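Long-range contacts in Pcza361.24 (Amycolatopsis orientalis, PDB 3G2M), which probably transfers a methyl group from S-adenosyl-L-methionine to a nitrogen atom of glycopeptide antibiotics during their biosynthesis: residues R30-L38 against I227-A235; L101-L112 against V131-M142. One frame throughout, in Å; residues are numbered along the deposited sequence. Where two conformers were deposited one is given.

Interaction 1: R30-L38 against I227-A235; sequences RTPHADVLL and IQEITIHPA
Thr31 and Thr231 join their hydroxyls across the contact, OG1 of Thr31 lying 2.7 Å from OG1 of Thr231 in a hydrogen bond that either could donate. The Thr31 oxygen has a second task as N-cap of helix 32-40, accepting from Ala34 N at 3.2 Å. Both bonds follow from chi1 of 76°, which sets OG1 between the backbone N and the carbonyl carbon and leaves CG2 beside the N. That methyl packs on the carboxylate of Glu229, with Thr31 CG2 3.4 Å from Glu229 CD. Arg248 of the same chain and Arg220 of the second subunit form salt bridges with Glu229 OE1, and the methyl of Thr31 adds apolar packing.

Nearly a turn into the helix, Ala34 CB meets the methyl CG2 of the same Thr231 at 4.1 Å; alanine's short side chain lets the helix ride close over the strand. At the far end Leu37 CD1 sits over one face of the His233 imidazole, 3.3 Å from its CD2. His233 ND1 donates to Pro234 O at 2.9 Å, which fixes the ring's rotation. The His33 and His233 rings are near parallel, 19° between planes, but slid apart with centroids 5.7 Å from each other; His218 of the second subunit meets both.

Helix and strand run roughly parallel, at 23°. As strand 219-234 also pairs antiparallel with a strand of the second subunit, the contact lies at the dimer interface. Its chemistry implies that methyl and imidazole packing, with one hydroxyl pair, holds the N-terminal helix on the strand, while the same Thr31 oxygen also caps that helix.

Interaction 2: L101-L112 against V131-M142; sequences LDLGWEVTALEL and VRDRCTLVQGDM
Strands 107-111 and 135-139 run parallel and in register, their axes 4.7 Å apart and crossing at -23°, with backbone bonds from Val107 N to Arg134 O through to Gly140 N and Glu111 O. They form one edge of the seven-stranded Rossmann-like sheet of class I methyltransferases, and helix 114-125 belongs to the crossover between them.

On one face Thr108 and Val138, beta-branched residues that suit this extended backbone, meet through their methyls. Leu110 CD1 rests 3.9 Å from Val138 CG1 and lies 3.7 Å from Gly140 CA. With no CB, Gly140 leaves room for this methyl. The other face is apolar at Ala109, whose CB meets Leu137 CD2 at 3.8 Å, while Phe120 and Arg121 of helix 114-125 also touch Leu137.

At the C-terminal ends of the strands and just beyond, Glu111, Asp141 and Met142, a selenomethionine here, bind S-adenosyl-L-methionine. In this chain, where no ligand is bound, Glu111 accepts from Gly92 N and Ser113 N, and Asp141 OD1 is hydrogen-bonded to Ser143 OG. Beside Asp141, Leu112 CD1 lies 3.8 Å from its CB, and in one of its two deposited conformers Gln139 donates from NE2 to Leu112 O at 2.8 Å.

Arg134 closes the start of the pair. Its chain bends at chi3 (-78°), laying the guanidinium with one face on Gly104 CA. Arg134 NH1 donates to Leu101 O, in the carbonyl plane and on a lone pair, at 2.7 Å, and also to Trp105 O at 3.0 Å, approaching the latter from 40° above its carbonyl plane.

Interaction 2 belongs to the methyltransferase sheet, while interaction 1 joins an N-terminal helix to a strand of a separate three-stranded sheet; their centres lie 37 Å apart on opposite sides of the chain's centre, and no element is common to both. Each is partly buried. A run of backbone bonds dominates the strand pair, with side chains filling either face, whereas the helix and strand of 30-38 and 227-235 meet mainly through side chains and bury about a third as much surface. Their settings differ too: the sheet runs on from 227-234 into the second subunit, while no other chain touches interaction 2, whose strand ends carry cofactor-binding residues. In sequence, interaction 2 is nested within the loop that interaction 1 closes.

Interaction 1: R30-L38 against I227-A235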
loop_
_atom_site.group_PDB
_atom_site.type_symbol
_atom_site.label_atom_id
_atom_site.label_comp_id
_atom_site.label_asym_id
_atom_site.label_seq_id
_atom_site.Cartn_x
_atom_site.Cartn_y
_atom_site.Cartn_z
ATOM N N ARG A 30 -9.225 12.946 -10.770
ATOM C CA ARG A 30 -10.425 13.143 -11.570
ATOM C C ARG A 30 -11.465 12.055 -11.277
ATOM O O ARG A 30 -11.736 11.197 -12.124
ATOM C CB ARG A 30 -10.002 13.111 -13.038
ATOM C CG ARG A 30 -10.929 13.765 -14.020
ATOM C CD ARG A 30 -10.376 13.576 -15.417
ATOM N NE ARG A 30 -11.395 13.105 -16.356
ATOM C CZ ARG A 30 -11.137 12.685 -17.593
ATOM N NH1 ARG A 30 -9.886 12.673 -18.052
ATOM N NH2 ARG A 30 -12.129 12.273 -18.372
ATOM N N THR A 31 -12.054 12.103 -10.083
ATOM C CA THR A 31 -12.944 11.039 -9.597
ATOM C C THR A 31 -14.221 10.894 -10.436
ATOM O O THR A 31 -14.719 11.884 -10.978
ATOM C CB THR A 31 -13.308 11.216 -8.088
ATOM O OG1 THR A 31 -14.278 12.259 -7.932
ATOM C CG2 THR A 31 -12.072 11.541 -7.258
ATOM N N PRO A 32 -14.747 9.654 -10.555
ATOM C CA PRO A 32 -15.975 9.393 -11.304
ATOM C C PRO A 32 -17.115 10.361 -10.974
ATOM O O PRO A 32 -17.776 10.857 -11.886
ATOM C CB PRO A 32 -16.341 7.965 -10.880
ATOM C CG PRO A 32 -15.038 7.327 -10.592
ATOM C CD PRO A 32 -14.181 8.412 -9.993
ATOM N N HIS A 33 -17.336 10.631 -9.687
ATOM C CA HIS A 33 -18.391 11.552 -9.274
ATOM C C HIS A 33 -18.075 13.012 -9.638
ATOM O O HIS A 33 -18.976 13.761 -10.023
ATOM C CB HIS A 33 -18.699 11.426 -7.779
ATOM C CG HIS A 33 -19.918 12.187 -7.355
ATOM N ND1 HIS A 33 -19.879 13.520 -7.003
ATOM C CD2 HIS A 33 -21.213 11.809 -7.251
ATOM C CE1 HIS A 33 -21.097 13.927 -6.695
ATOM N NE2 HIS A 33 -21.926 12.907 -6.836
ATOM N N ALA A 34 -16.805 13.400 -9.514
ATOM C CA ALA A 34 -16.359 14.743 -9.903
ATOM C C ALA A 34 -16.580 15.004 -11.392
ATOM O O ALA A 34 -17.066 16.069 -11.765
ATOM C CB ALA A 34 -14.895 14.965 -9.530
ATOM N N ASP A 35 -16.230 14.024 -12.226
ATOM C CA ASP A 35 -16.428 14.115 -13.675
ATOM C C ASP A 35 -17.879 14.397 -14.048
ATOM O O ASP A 35 -18.154 15.282 -14.862
ATOM C CB ASP A 35 -15.960 12.835 -14.368
ATOM C CG ASP A 35 -14.454 12.702 -14.395
ATOM O OD1 ASP A 35 -13.756 13.592 -13.856
ATOM O OD2 ASP A 35 -13.966 11.697 -14.959
ATOM N N VAL A 36 -18.795 13.641 -13.445
ATOM C CA VAL A 36 -20.235 13.817 -13.660
ATOM C C VAL A 36 -20.720 15.196 -13.184
ATOM O O VAL A 36 -21.503 15.854 -13.875
ATOM C CB VAL A 36 -21.051 12.665 -13.005
ATOM C CG1 VAL A 36 -22.544 12.876 -13.186
ATOM C CG2 VAL A 36 -20.645 11.321 -13.599
ATOM N N LEU A 37 -20.231 15.627 -12.019
ATOM C CA LEU A 37 -20.522 16.958 -11.470
ATOM C C LEU A 37 -20.093 18.092 -12.390
ATOM O O LEU A 37 -20.905 18.940 -12.755
ATOM C CB LEU A 37 -19.833 17.152 -10.117
ATOM C CG LEU A 37 -20.593 16.963 -8.806
ATOM C CD1 LEU A 37 -19.605 17.150 -7.671
ATOM C CD2 LEU A 37 -21.757 17.944 -8.675
ATOM N N LEU A 38 -18.810 18.105 -12.748
ATOM C CA LEU A 38 -18.242 19.142 -13.606
ATOM C C LEU A 38 -18.911 19.195 -14.980
ATOM O O LEU A 38 -18.972 20.254 -15.606
ATOM C CB LEU A 38 -16.729 18.953 -13.753
ATOM C CG LEU A 38 -15.882 19.184 -12.496
ATOM C CD1 LEU A 38 -14.542 18.473 -12.621
ATOM C CD2 LEU A 38 -15.690 20.672 -12.203
ATOM N N ILE A 227 -7.086 2.770 -0.699
ATOM C CA ILE A 227 -6.942 4.192 -0.972
ATOM C C ILE A 227 -8.247 4.857 -0.556
ATOM O O ILE A 227 -9.326 4.426 -0.975
ATOM C CB ILE A 227 -6.629 4.473 -2.463
ATOM C CG1 ILE A 227 -5.218 3.985 -2.810
ATOM C CG2 ILE A 227 -6.763 5.983 -2.782
ATOM C CD1 ILE A 227 -4.893 4.066 -4.301
ATOM N N GLN A 228 -8.143 5.869 0.301
ATOM C CA GLN A 228 -9.293 6.686 0.669
ATOM C C GLN A 228 -9.432 7.802 -0.355
ATOM O O GLN A 228 -8.527 8.627 -0.524
ATOM C CB GLN A 228 -9.136 7.292 2.067
ATOM C CG GLN A 228 -10.362 8.098 2.522
ATOM C CD GLN A 228 -10.027 9.144 3.572
ATOM O OE1 GLN A 228 -9.388 10.164 3.281
ATOM N NE2 GLN A 228 -10.473 8.905 4.800
ATOM N N GLU A 229 -10.575 7.817 -1.026
ATOM C CA GLU A 229 -10.873 8.820 -2.033
ATOM C C GLU A 229 -12.038 9.676 -1.570
ATOM O O GLU A 229 -13.100 9.155 -1.215
ATOM C CB GLU A 229 -11.211 8.146 -3.362
ATOM C CG GLU A 229 -11.376 9.112 -4.525
ATOM C CD GLU A 229 -12.211 8.516 -5.636
ATOM O OE1 GLU A 229 -11.629 7.945 -6.578
ATOM O OE2 GLU A 229 -13.450 8.604 -5.558
ATOM N N ILE A 230 -11.825 10.988 -1.553
ATOM C CA ILE A 230 -12.885 11.935 -1.207
ATOM C C ILE A 230 -13.183 12.882 -2.367
ATOM O O ILE A 230 -12.281 13.267 -3.119
ATOM C CB ILE A 230 -12.560 12.752 0.078
ATOM C CG1 ILE A 230 -11.289 13.592 -0.114
ATOM C CG2 ILE A 230 -12.444 11.809 1.282
ATOM C CD1 ILE A 230 -11.086 14.703 0.908
ATOM N N THR A 231 -14.462 13.210 -2.519
ATOM C CA THR A 231 -14.927 14.235 -3.443
ATOM C C THR A 231 -15.830 15.162 -2.638
ATOM O O THR A 231 -16.866 14.729 -2.124
ATOM C CB THR A 231 -15.736 13.634 -4.627
ATOM O OG1 THR A 231 -14.939 12.675 -5.335
ATOM C CG2 THR A 231 -16.189 14.737 -5.596
ATOM N N ILE A 232 -15.427 16.426 -2.522
ATOM C CA ILE A 232 -16.205 17.435 -1.795
ATOM C C ILE A 232 -16.655 18.554 -2.731
ATOM O O ILE A 232 -15.875 19.054 -3.542
ATOM C CB ILE A 232 -15.411 18.057 -0.610
ATOM C CG1 ILE A 232 -14.718 16.967 0.214
ATOM C CG2 ILE A 232 -16.339 18.903 0.279
ATOM C CD1 ILE A 232 -13.667 17.483 1.187
ATOM N N HIS A 233 -17.921 18.935 -2.605
ATOM C CA HIS A 233 -18.497 20.020 -3.387
ATOM C C HIS A 233 -19.595 20.693 -2.565
ATOM O O HIS A 233 -20.135 20.076 -1.647
ATOM C CB HIS A 233 -19.073 19.476 -4.696
ATOM C CG HIS A 233 -20.211 18.525 -4.503
ATOM N ND1 HIS A 233 -21.517 18.943 -4.383
ATOM C CD2 HIS A 233 -20.236 17.174 -4.399
ATOM C CE1 HIS A 233 -22.301 17.891 -4.222
ATOM N NE2 HIS A 233 -21.548 16.807 -4.226
ATOM N N PRO A 234 -19.923 21.963 -2.880
ATOM C CA PRO A 234 -21.028 22.619 -2.177
ATOM C C PRO A 234 -22.378 21.976 -2.499
ATOM O O PRO A 234 -22.588 21.503 -3.619
ATOM C CB PRO A 234 -20.975 24.061 -2.692
ATOM C CG PRO A 234 -20.244 23.989 -3.981
ATOM C CD PRO A 234 -19.284 22.852 -3.870
ATOM N N ALA A 235 -23.274 21.956 -1.514
ATOM C CA ALA A 235 -24.583 21.313 -1.657
ATOM C C ALA A 235 -25.527 22.066 -2.595
ATOM O O ALA A 235 -26.464 21.473 -3.134
ATOM C CB ALA A 235 -25.232 21.118 -0.291
#

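Interaction 2: L101-L112 against V131-M142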
loop_
_atom_site.group_PDB
_atom_site.type_symbol
_atom_site.label_atom_id
_atom_site.label_comp_id
_atom_site.label_asym_id
_atom_site.label_seq_id
_atom_site.Cartn_x
_atom_site.Cartn_y
_atom_site.Cartn_z
ATOM N N LEU A 101 -0.778 18.652 26.430
ATOM C CA LEU A 101 -0.240 19.612 27.391
ATOM C C LEU A 101 -1.282 19.982 28.448
ATOM O O LEU A 101 -0.934 20.261 29.594
ATOM C CB LEU A 101 0.267 20.868 26.676
ATOM C CG LEU A 101 1.446 20.701 25.712
ATOM C CD1 LEU A 101 1.546 21.895 24.779
ATOM C CD2 LEU A 101 2.750 20.478 26.460
ATOM N N ASP A 102 -2.553 19.969 28.044
ATOM C CA ASP A 102 -3.694 20.218 28.933
ATOM C C ASP A 102 -3.894 19.124 29.980
ATOM O O ASP A 102 -4.601 19.324 30.968
ATOM C CB ASP A 102 -4.977 20.372 28.110
ATOM C CG ASP A 102 -5.109 21.747 27.478
ATOM O OD1 ASP A 102 -4.269 22.631 27.764
ATOM O OD2 ASP A 102 -6.065 21.944 26.695
ATOM N N LEU A 103 -3.279 17.969 29.750
ATOM C CA LEU A 103 -3.321 16.861 30.695
ATOM C C LEU A 103 -2.123 16.880 31.650
ATOM O O LEU A 103 -1.995 16.008 32.515
ATOM C CB LEU A 103 -3.403 15.529 29.947
ATOM C CG LEU A 103 -4.600 15.341 29.007
ATOM C CD1 LEU A 103 -4.336 14.218 28.028
ATOM C CD2 LEU A 103 -5.900 15.097 29.768
ATOM N N GLY A 104 -1.255 17.877 31.489
ATOM C CA GLY A 104 -0.091 18.049 32.359
ATOM C C GLY A 104 1.207 17.468 31.822
ATOM O O GLY A 104 2.269 17.645 32.429
ATOM N N TRP A 105 1.117 16.788 30.680
ATOM C CA TRP A 105 2.260 16.122 30.044
ATOM C C TRP A 105 3.381 17.079 29.647
ATOM O O TRP A 105 3.130 18.191 29.193
ATOM C CB TRP A 105 1.801 15.390 28.779
ATOM C CG TRP A 105 0.895 14.207 29.001
ATOM C CD1 TRP A 105 0.262 13.849 30.165
ATOM C CD2 TRP A 105 0.485 13.255 28.014
ATOM N NE1 TRP A 105 -0.495 12.722 29.964
ATOM C CE2 TRP A 105 -0.379 12.335 28.654
ATOM C CE3 TRP A 105 0.772 13.082 26.650
ATOM C CZ2 TRP A 105 -0.960 11.257 27.977
ATOM C CZ3 TRP A 105 0.197 12.007 25.976
ATOM C CH2 TRP A 105 -0.663 11.108 26.644
ATOM N N GLU A 106 4.618 16.630 29.837
ATOM C CA GLU A 106 5.757 17.198 29.139
ATOM C C GLU A 106 5.787 16.506 27.778
ATOM O O GLU A 106 5.766 15.269 27.711
ATOM C CB GLU A 106 7.054 16.900 29.884
ATOM C CG GLU A 106 7.239 17.652 31.193
ATOM C CD GLU A 106 8.588 17.359 31.818
ATOM O OE1 GLU A 106 8.627 16.648 32.847
ATOM O OE2 GLU A 106 9.611 17.820 31.267
ATOM N N VAL A 107 5.800 17.288 26.701
ATOM C CA VAL A 107 5.769 16.715 25.347
ATOM C C VAL A 107 6.911 17.256 24.498
ATOM O O VAL A 107 7.130 18.469 24.437
ATOM C CB VAL A 107 4.413 16.957 24.611
ATOM C CG1 VAL A 107 4.374 16.210 23.264
ATOM C CG2 VAL A 107 3.233 16.515 25.464
ATOM N N THR A 108 7.651 16.344 23.873
ATOM C CA THR A 108 8.554 16.697 22.787
ATOM C C THR A 108 7.787 16.434 21.496
ATOM O O THR A 108 7.383 15.301 21.224
ATOM C CB THR A 108 9.860 15.887 22.830
ATOM O OG1 THR A 108 10.542 16.160 24.059
ATOM C CG2 THR A 108 10.779 16.258 21.657
ATOM N N ALA A 109 7.532 17.497 20.741
ATOM C CA ALA A 109 6.751 17.388 19.519
ATOM C C ALA A 109 7.694 17.490 18.326
ATOM O O ALA A 109 8.393 18.483 18.168
ATOM C CB ALA A 109 5.690 18.463 19.473
ATOM N N LEU A 110 7.721 16.439 17.510
ATOM C CA LEU A 110 8.620 16.358 16.363
ATOM C C LEU A 110 7.857 16.613 15.067
ATOM O O LEU A 110 6.830 15.983 14.816
ATOM C CB LEU A 110 9.269 14.968 16.308
ATOM C CG LEU A 110 10.291 14.711 15.195
ATOM C CD1 LEU A 110 11.691 14.967 15.725
ATOM C CD2 LEU A 110 10.185 13.300 14.648
ATOM N N GLU A 111 8.377 17.504 14.228
ATOM C CA GLU A 111 7.675 17.886 13.010
ATOM C C GLU A 111 8.678 18.197 11.902
ATOM O O GLU A 111 9.728 18.795 12.156
ATOM C CB GLU A 111 6.738 19.073 13.299
ATOM C CG GLU A 111 6.088 19.755 12.094
ATOM C CD GLU A 111 5.363 18.797 11.165
ATOM O OE1 GLU A 111 4.728 17.841 11.654
ATOM O OE2 GLU A 111 5.434 19.004 9.937
ATOM N N LEU A 112 8.352 17.778 10.681
ATOM C CA LEU A 112 9.262 17.896 9.548
ATOM C C LEU A 112 9.307 19.297 8.936
ATOM O O LEU A 112 10.384 19.786 8.575
ATOM C CB LEU A 112 8.900 16.868 8.469
ATOM C CG LEU A 112 9.833 16.718 7.257
ATOM C CD1 LEU A 112 11.211 16.230 7.667
ATOM C CD2 LEU A 112 9.213 15.770 6.233
ATOM N N VAL A 131 2.059 26.022 30.107
ATOM C CA VAL A 131 1.844 25.167 28.944
ATOM C C VAL A 131 3.082 25.197 28.045
ATOM O O VAL A 131 3.648 24.151 27.721
ATOM C CB VAL A 131 0.578 25.598 28.154
ATOM C CG1 VAL A 131 0.449 24.821 26.851
ATOM C CG2 VAL A 131 -0.672 25.418 29.007
ATOM N N ARG A 132 3.503 26.407 27.674
ATOM C CA ARG A 132 4.662 26.627 26.805
ATOM C C ARG A 132 5.947 25.979 27.335
ATOM O O ARG A 132 6.698 25.370 26.565
ATOM C CB ARG A 132 4.860 28.130 26.561
ATOM C CG ARG A 132 6.145 28.506 25.826
ATOM C CD ARG A 132 6.161 29.970 25.384
ATOM N NE ARG A 132 5.961 30.900 26.495
ATOM C CZ ARG A 132 4.826 31.551 26.743
ATOM N NH1 ARG A 132 3.770 31.382 25.954
ATOM N NH2 ARG A 132 4.745 32.375 27.782
ATOM N N ASP A 133 6.178 26.090 28.644
ATOM C CA ASP A 133 7.382 25.538 29.284
ATOM C C ASP A 133 7.458 24.001 29.267
ATOM O O ASP A 133 8.540 23.430 29.436
ATOM C CB ASP A 133 7.515 26.049 30.726
ATOM C CG ASP A 133 7.759 27.555 30.804
ATOM O OD1 ASP A 133 8.184 28.168 29.798
ATOM O OD2 ASP A 133 7.517 28.132 31.887
ATOM N N ARG A 134 6.317 23.346 29.065
ATOM C CA ARG A 134 6.252 21.877 29.038
ATOM C C ARG A 134 6.329 21.274 27.626
ATOM O O ARG A 134 6.424 20.050 27.468
ATOM C CB ARG A 134 5.003 21.384 29.777
ATOM C CG ARG A 134 5.124 21.474 31.299
ATOM C CD ARG A 134 3.943 20.838 32.005
ATOM N NE ARG A 134 2.762 21.701 31.993
ATOM C CZ ARG A 134 1.706 21.535 31.199
ATOM N NH1 ARG A 134 1.662 20.532 30.328
ATOM N NH2 ARG A 134 0.685 22.377 31.279
ATOM N N CYS A 135 6.303 22.138 26.610
ATOM C CA CYS A 135 6.372 21.711 25.217
ATOM C C CYS A 135 7.737 22.017 24.613
ATOM O O CYS A 135 8.213 23.150 24.689
ATOM C CB CYS A 135 5.271 22.388 24.395
ATOM S SG CYS A 135 5.204 21.875 22.655
ATOM N N THR A 136 8.357 20.998 24.020
ATOM C CA THR A 136 9.641 21.141 23.338
ATOM C C THR A 136 9.479 20.818 21.856
ATOM O O THR A 136 9.151 19.687 21.497
ATOM C CB THR A 136 10.718 20.207 23.936
ATOM O OG1 THR A 136 10.866 20.471 25.334
ATOM C CG2 THR A 136 12.072 20.412 23.245
ATOM N N LEU A 137 9.714 21.807 20.999
ATOM C CA LEU A 137 9.596 21.607 19.554
ATOM C C LEU A 137 10.917 21.208 18.909
ATOM O O LEU A 137 11.958 21.794 19.196
ATOM C CB LEU A 137 9.030 22.851 18.866
ATOM C CG LEU A 137 7.548 23.150 19.093
ATOM C CD1 LEU A 137 7.189 24.480 18.465
ATOM C CD2 LEU A 137 6.678 22.048 18.523
ATOM N N VAL A 138 10.859 20.207 18.031
ATOM C CA VAL A 138 12.058 19.692 17.362
ATOM C C VAL A 138 11.776 19.408 15.891
ATOM O O VAL A 138 10.766 18.783 15.561
ATOM C CB VAL A 138 12.577 18.385 18.048
ATOM C CG1 VAL A 138 13.800 17.842 17.317
ATOM C CG2 VAL A 138 12.914 18.635 19.507
ATOM N N GLN A 139 12.654 19.874 15.004
ATOM C CA GLN A 139 12.513 19.545 13.593
ATOM C C GLN A 139 13.075 18.155 13.325
ATOM O O GLN A 139 14.193 17.837 13.723
ATOM C CB GLN A 139 13.174 20.584 12.684
ATOM C CG GLN A 139 12.905 20.315 11.205
ATOM C CD GLN A 139 13.047 21.536 10.321
ATOM O OE1 GLN A 139 13.565 22.576 10.733
ATOM N NE2 GLN A 139 12.585 21.411 9.085
ATOM N N GLY A 140 12.287 17.322 12.650
ATOM C CA GLY A 140 12.746 15.980 12.329
ATOM C C GLY A 140 11.763 15.183 11.505
ATOM O O GLY A 140 10.602 15.558 11.374
ATOM N N ASP A 141 12.252 14.071 10.974
ATOM C CA ASP A 141 11.491 13.175 10.114
ATOM C C ASP A 141 11.084 11.910 10.878
ATOM O O ASP A 141 11.943 11.125 11.280
ATOM C CB ASP A 141 12.374 12.796 8.922
ATOM C CG ASP A 141 11.624 12.082 7.829
ATOM O OD1 ASP A 141 10.617 11.385 8.104
ATOM O OD2 ASP A 141 12.069 12.208 6.677
HETATM N N MSE A 142 9.775 11.706 11.048
HETATM C CA MSE A 142 9.236 10.524 11.734
HETATM C C MSE A 142 9.753 9.177 11.186
HETATM O O MSE A 142 9.777 8.194 11.915
HETATM C CB MSE A 142 7.694 10.537 11.734
HETATM C CG MSE A 142 7.071 10.630 10.346
HETATM SE SE MSE A 142 5.161 10.201 10.290
HETATM C CE MSE A 142 4.756 11.379 8.764
#